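Local coordinates for purine nucleoside phosphorylase (Thermus thermophilus, PDB 1ODJ), which probably catalyses the phosphate-dependent cleavage of purine nucleosides to the free base and a ribose 1-phosphate, within a six-chain assembly, at residues M65-A70 with E181-F186; G89-A94 with V175-M180; L98-L103 with S203-D208. All coordinates share one frame; numbering follows the deposited sequence.

Contact 1 (M65-A70 with E181-F186); sequences MGTPSA and EASALF. With GMP (guanosine), chain H.
The carboxylate of E181 receives the backbone amide of G66, with G66 N 2.7 Å from E181 OE1. The amide arrives on the anti side of the oxygen, 32° out of the carboxylate plane. The other oxygen faces the nucleoside: guanosine O2' donates to E181 OE2 at 2.8 Å, so one side chain links the loop before helix 67-79 to the ribose. M65 adds an apolar flank to the same sugar, its CG 3.6 Å from guanosine O3'. Nearer the backbone of E181, its CG, set beside the backbone N by chi1 (-73°), rests 3.5 Å from A70 CB; the bend at chi2 (84°) then turns the carboxylate toward G66 N and the ribose. T67 packs further along, its CB 3.6 Å from A184 CB, while T67 CG2 touches that methyl and S183 OG. The hydroxyls beside this patch are bonded outside the two segments, T67 OG1 to T115 and D113, S183 OG to D113. G66, at the N-cap position, has a positive phi at which a side chain would press on the preceding carbonyl oxygen.

In the second shell, R87 forms a salt bridge with E181 OE2, and the carboxylate of E179 takes the amides of E181 and A182. A glutamate gripping the ribose O2' is consistent with a nucleoside site of the phosphorylase superfamily, completed here by H5 of the second subunit, which also bonds the guanosine. The contact joins the N-terminal ends of helices 67-79 and 182-192, beside strand 108-112 and helix 114-119.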
loop_
_atom_site.group_PDB
_atom_site.type_symbol
_atom_site.label_atom_id
_atom_site.label_comp_id
_atom_site.label_asym_id
_atom_site.label_seq_id
_atom_site.Cartn_x
_atom_site.Cartn_y
_atom_site.Cartn_z
ATOM N N MET A 65 -19.628 -11.452 -15.314
ATOM C CA MET A 65 -18.840 -11.871 -14.159
ATOM C C MET A 65 -17.767 -10.841 -13.823
ATOM O O MET A 65 -16.992 -10.431 -14.689
ATOM C CB MET A 65 -18.191 -13.237 -14.410
ATOM C CG MET A 65 -19.184 -14.385 -14.572
ATOM S SD MET A 65 -18.402 -16.018 -14.567
ATOM C CE MET A 65 -17.776 -16.056 -16.230
ATOM N N GLY A 66 -17.731 -10.416 -12.562
ATOM C CA GLY A 66 -16.740 -9.437 -12.148
ATOM C C GLY A 66 -17.270 -8.031 -11.926
ATOM O O GLY A 66 -18.190 -7.569 -12.609
ATOM N N THR A 67 -16.682 -7.341 -10.956
ATOM C CA THR A 67 -17.082 -5.978 -10.649
ATOM C C THR A 67 -16.870 -5.019 -11.814
ATOM O O THR A 67 -17.648 -4.091 -11.978
ATOM C CB THR A 67 -16.344 -5.433 -9.414
ATOM O OG1 THR A 67 -14.940 -5.642 -9.564
ATOM C CG2 THR A 67 -16.841 -6.128 -8.155
ATOM N N PRO A 68 -15.824 -5.225 -12.643
ATOM C CA PRO A 68 -15.627 -4.295 -13.771
ATOM C C PRO A 68 -16.841 -4.307 -14.693
ATOM O O PRO A 68 -17.371 -3.262 -15.066
ATOM C CB PRO A 68 -14.385 -4.848 -14.481
ATOM C CG PRO A 68 -13.651 -5.587 -13.392
ATOM C CD PRO A 68 -14.773 -6.260 -12.627
ATOM N N SER A 69 -17.260 -5.509 -15.059
ATOM C CA SER A 69 -18.401 -5.711 -15.932
ATOM C C SER A 69 -19.667 -5.221 -15.230
ATOM O O SER A 69 -20.443 -4.436 -15.786
ATOM C CB SER A 69 -18.507 -7.210 -16.272
ATOM O OG SER A 69 -19.596 -7.511 -17.127
ATOM N N ALA A 70 -19.860 -5.698 -14.004
ATOM C CA ALA A 70 -21.012 -5.337 -13.183
ATOM C C ALA A 70 -21.084 -3.834 -13.016
ATOM O O ALA A 70 -22.172 -3.266 -13.077
ATOM C CB ALA A 70 -20.923 -6.020 -11.798
ATOM N N GLU A 181 -19.423 -9.480 -7.541
ATOM C CA GLU A 181 -20.145 -8.277 -7.977
ATOM C C GLU A 181 -20.624 -7.345 -6.887
ATOM O O GLU A 181 -20.552 -6.128 -7.049
ATOM C CB GLU A 181 -21.349 -8.641 -8.834
ATOM C CG GLU A 181 -20.989 -9.108 -10.213
ATOM C CD GLU A 181 -20.656 -10.563 -10.221
ATOM O OE1 GLU A 181 -20.019 -11.024 -11.197
ATOM O OE2 GLU A 181 -21.046 -11.241 -9.243
ATOM N N ALA A 182 -21.118 -7.913 -5.791
ATOM C CA ALA A 182 -21.645 -7.132 -4.682
ATOM C C ALA A 182 -20.919 -5.811 -4.367
ATOM O O ALA A 182 -21.502 -4.730 -4.523
ATOM C CB ALA A 182 -21.737 -8.005 -3.417
ATOM N N SER A 183 -19.659 -5.885 -3.939
ATOM C CA SER A 183 -18.916 -4.679 -3.573
ATOM C C SER A 183 -19.086 -3.474 -4.499
ATOM O O SER A 183 -19.318 -2.360 -4.028
ATOM C CB SER A 183 -17.426 -4.989 -3.408
ATOM O OG SER A 183 -16.836 -5.430 -4.615
ATOM N N ALA A 184 -18.968 -3.687 -5.805
ATOM C CA ALA A 184 -19.106 -2.596 -6.770
ATOM C C ALA A 184 -20.531 -2.041 -6.796
ATOM O O ALA A 184 -20.742 -0.848 -6.990
ATOM C CB ALA A 184 -18.709 -3.079 -8.172
ATOM N N LEU A 185 -21.504 -2.924 -6.626
ATOM C CA LEU A 185 -22.901 -2.547 -6.600
ATOM C C LEU A 185 -23.122 -1.628 -5.379
ATOM O O LEU A 185 -23.566 -0.481 -5.521
ATOM C CB LEU A 185 -23.748 -3.816 -6.512
ATOM C CG LEU A 185 -25.271 -3.697 -6.437
ATOM C CD1 LEU A 185 -25.792 -2.852 -7.585
ATOM C CD2 LEU A 185 -25.882 -5.081 -6.490
ATOM N N PHE A 186 -22.779 -2.119 -4.190
ATOM C CA PHE A 186 -22.939 -1.339 -2.967
ATOM C C PHE A 186 -22.255 0.024 -3.002
ATOM O O PHE A 186 -22.843 1.014 -2.572
ATOM C CB PHE A 186 -22.446 -2.138 -1.761
ATOM C CG PHE A 186 -23.256 -3.373 -1.493
ATOM C CD1 PHE A 186 -22.807 -4.339 -0.608
ATOM C CD2 PHE A 186 -24.474 -3.574 -2.141
ATOM C CE1 PHE A 186 -23.560 -5.491 -0.374
ATOM C CE2 PHE A 186 -25.232 -4.719 -1.913
ATOM C CZ PHE A 186 -24.780 -5.676 -1.034
HETATM O "O5'" GMP H . -18.975 -18.610 -11.350
HETATM C "C5'" GMP H . -18.392 -17.435 -10.819
HETATM C "C4'" GMP H . -19.558 -16.449 -10.758
HETATM O "O4'" GMP H . -20.674 -16.861 -9.887
HETATM C "C3'" GMP H . -19.154 -15.088 -10.206
HETATM O "O3'" GMP H . -19.830 -14.114 -11.052
HETATM C "C2'" GMP H . -19.663 -15.027 -8.745
HETATM O "O2'" GMP H . -20.420 -13.857 -8.414
HETATM C "C1'" GMP H . -20.391 -16.395 -8.553
HETATM N N9 GMP H . -19.671 -17.414 -7.716
HETATM C C8 GMP H . -20.205 -18.635 -7.370
HETATM N N7 GMP H . -19.408 -19.361 -6.640
HETATM C C5 GMP H . -18.266 -18.584 -6.484
HETATM C C6 GMP H . -17.053 -18.863 -5.779
HETATM O O6 GMP H . -16.744 -19.882 -5.141
HETATM N N1 GMP H . -16.152 -17.810 -5.873
HETATM C C2 GMP H . -16.378 -16.640 -6.546
HETATM N N2 GMP H . -15.369 -15.754 -6.512
HETATM N N3 GMP H . -17.504 -16.359 -7.209
HETATM C C4 GMP H . -18.402 -17.372 -7.136
#

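Contact 2 (G89-A94 with V175-M180); sequences GTAGAA and VLAFEM. With GMP (guanosine), chain H; SO4 (sulfate ion), chain G.
A94 meets the F178 ring at its edge, with A94 CB close to the ring plane and 3.6 Å from F178 CE1. G92 O also lies near that plane at the edge, and A154, E156 and A167 touch the side chain. A second flat group, the guanine, has F178 O above it, 3.6 Å from guanosine C4. G92 lies over the same face, its N 3.1 Å from guanosine N7, and a side chain on it would collide with guanosine O6. These residues belong to antiparallel strands, 84-93 and 175-179, within the mixed sheet of the phosphorylase fold. G92 and F178 form the hydrogen-bonded pair: F178 N to G92 O is 2.8 Å and nearly straight (168°), whereas G92 N reaches F178 O in the carbonyl plane. A94 N continues the pairing to L176 O at 2.7 Å. At the other end M180 N donates to guanosine O2' at 2.9 Å. T90 grips the sulfate by its amide and by OG1, 2.7 Å from sulfate O3, which chi1 (58°) sets between the backbone N and the carbonyl carbon, facing the anion; with R25 and R87 of the same chain and R44 of the second subunit this suggests a phosphate site.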
loop_
_atom_site.group_PDB
_atom_site.type_symbol
_atom_site.label_atom_id
_atom_site.label_comp_id
_atom_site.label_asym_id
_atom_site.label_seq_id
_atom_site.Cartn_x
_atom_site.Cartn_y
_atom_site.Cartn_z
ATOM N N GLY A 89 -27.663 -13.512 -7.348
ATOM C CA GLY A 89 -26.642 -14.412 -7.869
ATOM C C GLY A 89 -26.274 -15.595 -6.998
ATOM O O GLY A 89 -26.965 -15.888 -6.021
ATOM N N THR A 90 -25.176 -16.261 -7.357
ATOM C CA THR A 90 -24.684 -17.431 -6.626
ATOM C C THR A 90 -23.376 -17.117 -5.934
ATOM O O THR A 90 -22.775 -16.076 -6.189
ATOM C CB THR A 90 -24.436 -18.592 -7.566
ATOM O OG1 THR A 90 -23.498 -18.183 -8.571
ATOM C CG2 THR A 90 -25.727 -19.020 -8.223
ATOM N N ALA A 91 -22.923 -18.018 -5.065
ATOM C CA ALA A 91 -21.680 -17.790 -4.343
ATOM C C ALA A 91 -21.067 -19.052 -3.748
ATOM O O ALA A 91 -21.767 -20.007 -3.446
ATOM C CB ALA A 91 -21.905 -16.741 -3.238
ATOM N N GLY A 92 -19.746 -19.040 -3.582
ATOM C CA GLY A 92 -19.058 -20.179 -3.002
ATOM C C GLY A 92 -18.906 -19.999 -1.505
ATOM O O GLY A 92 -18.297 -19.037 -1.070
ATOM N N ALA A 93 -19.467 -20.921 -0.722
ATOM C CA ALA A 93 -19.401 -20.868 0.739
ATOM C C ALA A 93 -17.973 -20.842 1.288
ATOM O O ALA A 93 -17.108 -21.577 0.824
ATOM C CB ALA A 93 -20.147 -22.050 1.319
ATOM N N ALA A 94 -17.723 -20.015 2.293
ATOM C CA ALA A 94 -16.370 -19.942 2.837
ATOM C C ALA A 94 -16.198 -20.809 4.073
ATOM O O ALA A 94 -15.175 -20.756 4.743
ATOM C CB ALA A 94 -15.994 -18.494 3.144
ATOM N N VAL A 175 -16.744 -13.656 6.936
ATOM C CA VAL A 175 -17.041 -13.881 5.529
ATOM C C VAL A 175 -17.782 -15.191 5.372
ATOM O O VAL A 175 -17.229 -16.259 5.651
ATOM C CB VAL A 175 -15.746 -13.914 4.647
ATOM C CG1 VAL A 175 -16.107 -14.181 3.183
ATOM C CG2 VAL A 175 -14.997 -12.590 4.760
ATOM N N LEU A 176 -19.041 -15.107 4.945
ATOM C CA LEU A 176 -19.871 -16.295 4.737
ATOM C C LEU A 176 -19.562 -16.974 3.389
ATOM O O LEU A 176 -19.517 -18.207 3.288
ATOM C CB LEU A 176 -21.364 -15.923 4.774
ATOM C CG LEU A 176 -22.028 -15.428 6.073
ATOM C CD1 LEU A 176 -23.420 -14.945 5.745
ATOM C CD2 LEU A 176 -22.108 -16.529 7.124
ATOM N N ALA A 177 -19.355 -16.171 2.352
ATOM C CA ALA A 177 -19.099 -16.732 1.038
ATOM C C ALA A 177 -18.459 -15.749 0.071
ATOM O O ALA A 177 -18.423 -14.535 0.306
ATOM C CB ALA A 177 -20.392 -17.264 0.452
ATOM N N PHE A 178 -17.962 -16.291 -1.037
ATOM C CA PHE A 178 -17.298 -15.487 -2.048
ATOM C C PHE A 178 -18.117 -15.354 -3.324
ATOM O O PHE A 178 -18.786 -16.303 -3.749
ATOM C CB PHE A 178 -15.908 -16.078 -2.370
ATOM C CG PHE A 178 -14.883 -15.884 -1.271
ATOM C CD1 PHE A 178 -15.009 -16.544 -0.043
ATOM C CD2 PHE A 178 -13.799 -15.040 -1.458
ATOM C CE1 PHE A 178 -14.065 -16.362 0.983
ATOM C CE2 PHE A 178 -12.852 -14.853 -0.434
ATOM C CZ PHE A 178 -12.993 -15.519 0.786
ATOM N N GLU A 179 -18.066 -14.154 -3.907
ATOM C CA GLU A 179 -18.758 -13.832 -5.152
ATOM C C GLU A 179 -17.974 -12.751 -5.911
ATOM O O GLU A 179 -16.885 -12.374 -5.493
ATOM C CB GLU A 179 -20.222 -13.417 -4.883
ATOM C CG GLU A 179 -20.461 -12.339 -3.832
ATOM C CD GLU A 179 -20.581 -10.950 -4.427
ATOM O OE1 GLU A 179 -19.600 -10.181 -4.331
ATOM O OE2 GLU A 179 -21.653 -10.630 -4.995
ATOM N N MET A 180 -18.510 -12.251 -7.018
ATOM C CA MET A 180 -17.763 -11.271 -7.806
ATOM C C MET A 180 -18.496 -10.036 -8.320
ATOM O O MET A 180 -18.221 -9.588 -9.429
ATOM C CB MET A 180 -17.095 -11.985 -9.001
ATOM C CG MET A 180 -15.914 -12.888 -8.611
ATOM S SD MET A 180 -15.355 -14.091 -9.884
ATOM C CE MET A 180 -14.853 -12.954 -11.245
HETATM O "O5'" GMP H . -18.975 -18.610 -11.350
HETATM C "C5'" GMP H . -18.392 -17.435 -10.819
HETATM C "C4'" GMP H . -19.558 -16.449 -10.758
HETATM O "O4'" GMP H . -20.674 -16.861 -9.887
HETATM C "C3'" GMP H . -19.154 -15.088 -10.206
HETATM O "O3'" GMP H . -19.830 -14.114 -11.052
HETATM C "C2'" GMP H . -19.663 -15.027 -8.745
HETATM O "O2'" GMP H . -20.420 -13.857 -8.414
HETATM C "C1'" GMP H . -20.391 -16.395 -8.553
HETATM N N9 GMP H . -19.671 -17.414 -7.716
HETATM C C8 GMP H . -20.205 -18.635 -7.370
HETATM N N7 GMP H . -19.408 -19.361 -6.640
HETATM C C5 GMP H . -18.266 -18.584 -6.484
HETATM C C6 GMP H . -17.053 -18.863 -5.779
HETATM O O6 GMP H . -16.744 -19.882 -5.141
HETATM N N1 GMP H . -16.152 -17.810 -5.873
HETATM C C2 GMP H . -16.378 -16.640 -6.546
HETATM N N2 GMP H . -15.369 -15.754 -6.512
HETATM N N3 GMP H . -17.504 -16.359 -7.209
HETATM C C4 GMP H . -18.402 -17.372 -7.136
HETATM S S SO4 G . -23.765 -15.214 -10.466
HETATM O O1 SO4 G . -23.434 -14.896 -9.051
HETATM O O2 SO4 G . -24.783 -14.265 -10.947
HETATM O O3 SO4 G . -24.284 -16.591 -10.548
HETATM O O4 SO4 G . -22.567 -15.076 -11.320
#

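Contact 3 (L98-L103 with S203-D208); sequences LAPGEL and SNRIGD. With GMP (guanosine), chain H.
S203 opens the contact with its backbone, its C 4.4 Å from P100 CB. Its side chain leaves the backbone away from the 98-103 segment, and OG, near guanosine N7, donates to N204 OD1 at 3.0 Å from above the amide carbonyl plane. N204 offers its backbone to the proline, N204 CA lying 4.1 Å from P100 CG, while its ND2 makes a weak bond to R205 O. R205 supplies most of this segment's share, with P100 its main counterpart. Its chain runs extended from CG to NE and then turns at chi4 (66°), which lays one guanidinium face against A99 CA and P100 CD. R205 NH1 is 3.7 Å from P100 CD, and R205 NH2 is 3.3 Å from A99 CB; arginine and proline side chains cross at about a right angle. R205 NE bonds S96 O, just before the 98-103 segment. Shortening R205 to an alanine is likely to leave A99 and P100 without the flat group packed on them and S96 O without this donor.

A99 and P100 open a type II beta turn ending at E102, whose OE2 accepts A99 N at 2.7 Å. That carboxylate stays 6.1 Å from R205 NH2, too far for a salt bridge, so any attraction is probably weak and long-range. Backbone bonds of G101 and E102 to V202 tie the turn to strand 195-205; between these two segments the contact is mainly van der Waals packing.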
loop_
_atom_site.group_PDB
_atom_site.type_symbol
_atom_site.label_atom_id
_atom_site.label_comp_id
_atom_site.label_asym_id
_atom_site.label_seq_id
_atom_site.Cartn_x
_atom_site.Cartn_y
_atom_site.Cartn_z
ATOM N N LEU A 98 -22.180 -23.724 5.617
ATOM C CA LEU A 98 -23.078 -23.188 4.601
ATOM C C LEU A 98 -23.197 -24.186 3.451
ATOM O O LEU A 98 -22.251 -24.368 2.681
ATOM C CB LEU A 98 -22.538 -21.845 4.105
ATOM C CG LEU A 98 -23.553 -20.749 3.745
ATOM C CD1 LEU A 98 -24.447 -20.464 4.928
ATOM C CD2 LEU A 98 -22.825 -19.481 3.336
ATOM N N ALA A 99 -24.359 -24.832 3.342
ATOM C CA ALA A 99 -24.605 -25.838 2.304
ATOM C C ALA A 99 -25.220 -25.272 1.036
ATOM O O ALA A 99 -25.892 -24.239 1.063
ATOM C CB ALA A 99 -25.497 -26.934 2.851
ATOM N N PRO A 100 -24.988 -25.947 -0.103
ATOM C CA PRO A 100 -25.532 -25.496 -1.389
ATOM C C PRO A 100 -27.037 -25.296 -1.304
ATOM O O PRO A 100 -27.739 -26.075 -0.663
ATOM C CB PRO A 100 -25.143 -26.626 -2.344
ATOM C CG PRO A 100 -23.837 -27.072 -1.793
ATOM C CD PRO A 100 -24.099 -27.107 -0.297
ATOM N N GLY A 101 -27.522 -24.237 -1.938
ATOM C CA GLY A 101 -28.941 -23.959 -1.917
ATOM C C GLY A 101 -29.340 -22.913 -0.897
ATOM O O GLY A 101 -30.243 -22.127 -1.142
ATOM N N GLU A 102 -28.687 -22.892 0.255
ATOM C CA GLU A 102 -29.050 -21.900 1.253
ATOM C C GLU A 102 -28.926 -20.496 0.652
ATOM O O GLU A 102 -28.117 -20.267 -0.250
ATOM C CB GLU A 102 -28.142 -22.009 2.479
ATOM C CG GLU A 102 -28.313 -23.258 3.320
ATOM C CD GLU A 102 -27.425 -23.224 4.563
ATOM O OE1 GLU A 102 -27.612 -22.321 5.415
ATOM O OE2 GLU A 102 -26.533 -24.093 4.691
ATOM N N LEU A 103 -29.727 -19.561 1.150
ATOM C CA LEU A 103 -29.682 -18.184 0.662
ATOM C C LEU A 103 -28.879 -17.293 1.595
ATOM O O LEU A 103 -28.785 -17.547 2.798
ATOM C CB LEU A 103 -31.089 -17.582 0.559
ATOM C CG LEU A 103 -32.171 -18.385 -0.147
ATOM C CD1 LEU A 103 -33.519 -17.688 0.044
ATOM C CD2 LEU A 103 -31.808 -18.537 -1.613
ATOM N N SER A 203 -23.830 -22.041 -4.186
ATOM C CA SER A 203 -23.722 -23.043 -5.244
ATOM C C SER A 203 -22.687 -24.134 -4.960
ATOM O O SER A 203 -22.638 -25.148 -5.656
ATOM C CB SER A 203 -23.423 -22.370 -6.593
ATOM O OG SER A 203 -22.153 -21.750 -6.594
ATOM N N ASN A 204 -21.868 -23.934 -3.935
ATOM C CA ASN A 204 -20.849 -24.918 -3.570
ATOM C C ASN A 204 -19.940 -24.423 -2.442
ATOM O O ASN A 204 -19.939 -23.242 -2.090
ATOM C CB ASN A 204 -19.975 -25.250 -4.779
ATOM C CG ASN A 204 -19.239 -24.035 -5.305
ATOM O OD1 ASN A 204 -19.656 -23.418 -6.285
ATOM N ND2 ASN A 204 -18.143 -23.671 -4.642
ATOM N N ARG A 205 -19.166 -25.344 -1.882
ATOM C CA ARG A 205 -18.224 -25.016 -0.824
ATOM C C ARG A 205 -16.865 -24.847 -1.486
ATOM O O ARG A 205 -16.483 -25.654 -2.322
ATOM C CB ARG A 205 -18.150 -26.148 0.191
ATOM C CG ARG A 205 -19.475 -26.515 0.817
ATOM C CD ARG A 205 -19.245 -27.238 2.135
ATOM N NE ARG A 205 -20.490 -27.488 2.852
ATOM C CZ ARG A 205 -21.450 -28.298 2.421
ATOM N NH1 ARG A 205 -21.311 -28.943 1.268
ATOM N NH2 ARG A 205 -22.546 -28.467 3.148
ATOM N N ILE A 206 -16.134 -23.803 -1.116
ATOM C CA ILE A 206 -14.820 -23.551 -1.696
ATOM C C ILE A 206 -13.885 -24.756 -1.568
ATOM O O ILE A 206 -13.613 -25.235 -0.462
ATOM C CB ILE A 206 -14.161 -22.324 -1.035
ATOM C CG1 ILE A 206 -14.973 -21.069 -1.352
ATOM C CG2 ILE A 206 -12.729 -22.170 -1.517
ATOM C CD1 ILE A 206 -15.023 -20.723 -2.818
ATOM N N GLY A 207 -13.403 -25.238 -2.713
ATOM C CA GLY A 207 -12.507 -26.383 -2.737
ATOM C C GLY A 207 -12.958 -27.512 -3.654
ATOM O O GLY A 207 -12.225 -28.484 -3.871
ATOM N N ASP A 208 -14.166 -27.382 -4.195
ATOM C CA ASP A 208 -14.740 -28.389 -5.086
ATOM C C ASP A 208 -14.617 -28.037 -6.568
ATOM O O ASP A 208 -14.867 -26.896 -6.972
ATOM C CB ASP A 208 -16.206 -28.613 -4.720
ATOM C CG ASP A 208 -16.363 -29.324 -3.397
ATOM O OD1 ASP A 208 -16.040 -30.533 -3.337
ATOM O OD2 ASP A 208 -16.796 -28.680 -2.416
HETATM O "O5'" GMP H . -18.975 -18.610 -11.350
HETATM C "C5'" GMP H . -18.392 -17.435 -10.819
HETATM C "C4'" GMP H . -19.558 -16.449 -10.758
HETATM O "O4'" GMP H . -20.674 -16.861 -9.887
HETATM C "C3'" GMP H . -19.154 -15.088 -10.206
HETATM O "O3'" GMP H . -19.830 -14.114 -11.052
HETATM C "C2'" GMP H . -19.663 -15.027 -8.745
HETATM O "O2'" GMP H . -20.420 -13.857 -8.414
HETATM C "C1'" GMP H . -20.391 -16.395 -8.553
HETATM N N9 GMP H . -19.671 -17.414 -7.716
HETATM C C8 GMP H . -20.205 -18.635 -7.370
HETATM N N7 GMP H . -19.408 -19.361 -6.640
HETATM C C5 GMP H . -18.266 -18.584 -6.484
HETATM C C6 GMP H . -17.053 -18.863 -5.779
HETATM O O6 GMP H . -16.744 -19.882 -5.141
HETATM N N1 GMP H . -16.152 -17.810 -5.873
HETATM C C2 GMP H . -16.378 -16.640 -6.546
HETATM N N2 GMP H . -15.369 -15.754 -6.512
HETATM N N3 GMP H . -17.504 -16.359 -7.209
HETATM C C4 GMP H . -18.402 -17.372 -7.136
#

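Overall arrangement
From the N terminus the chain supplies 65-70, 89-94 and 98-103, then 175-180, which meets 89-94, then 181-186, which meets 65-70, and last 203-208, which meets 98-103. Contact 2 closes an 80-residue loop that lies wholly within the 110-residue loop of contact 1, whereas contact 3, spanning 99 residues, crosses both. Contact 1 joins two helix starts, contact 2 two sheet strands, and contact 3 a turn to the end of strand 195-205. Contacts 1 and 2 touch where T67 CG2 meets M180 O. Contacts 2 and 3 share neighbouring strands, with A93 N probably bonded to N204 O, while contacts 1 and 3 stay about 11 Å apart at their nearest atoms. All three border the guanosine.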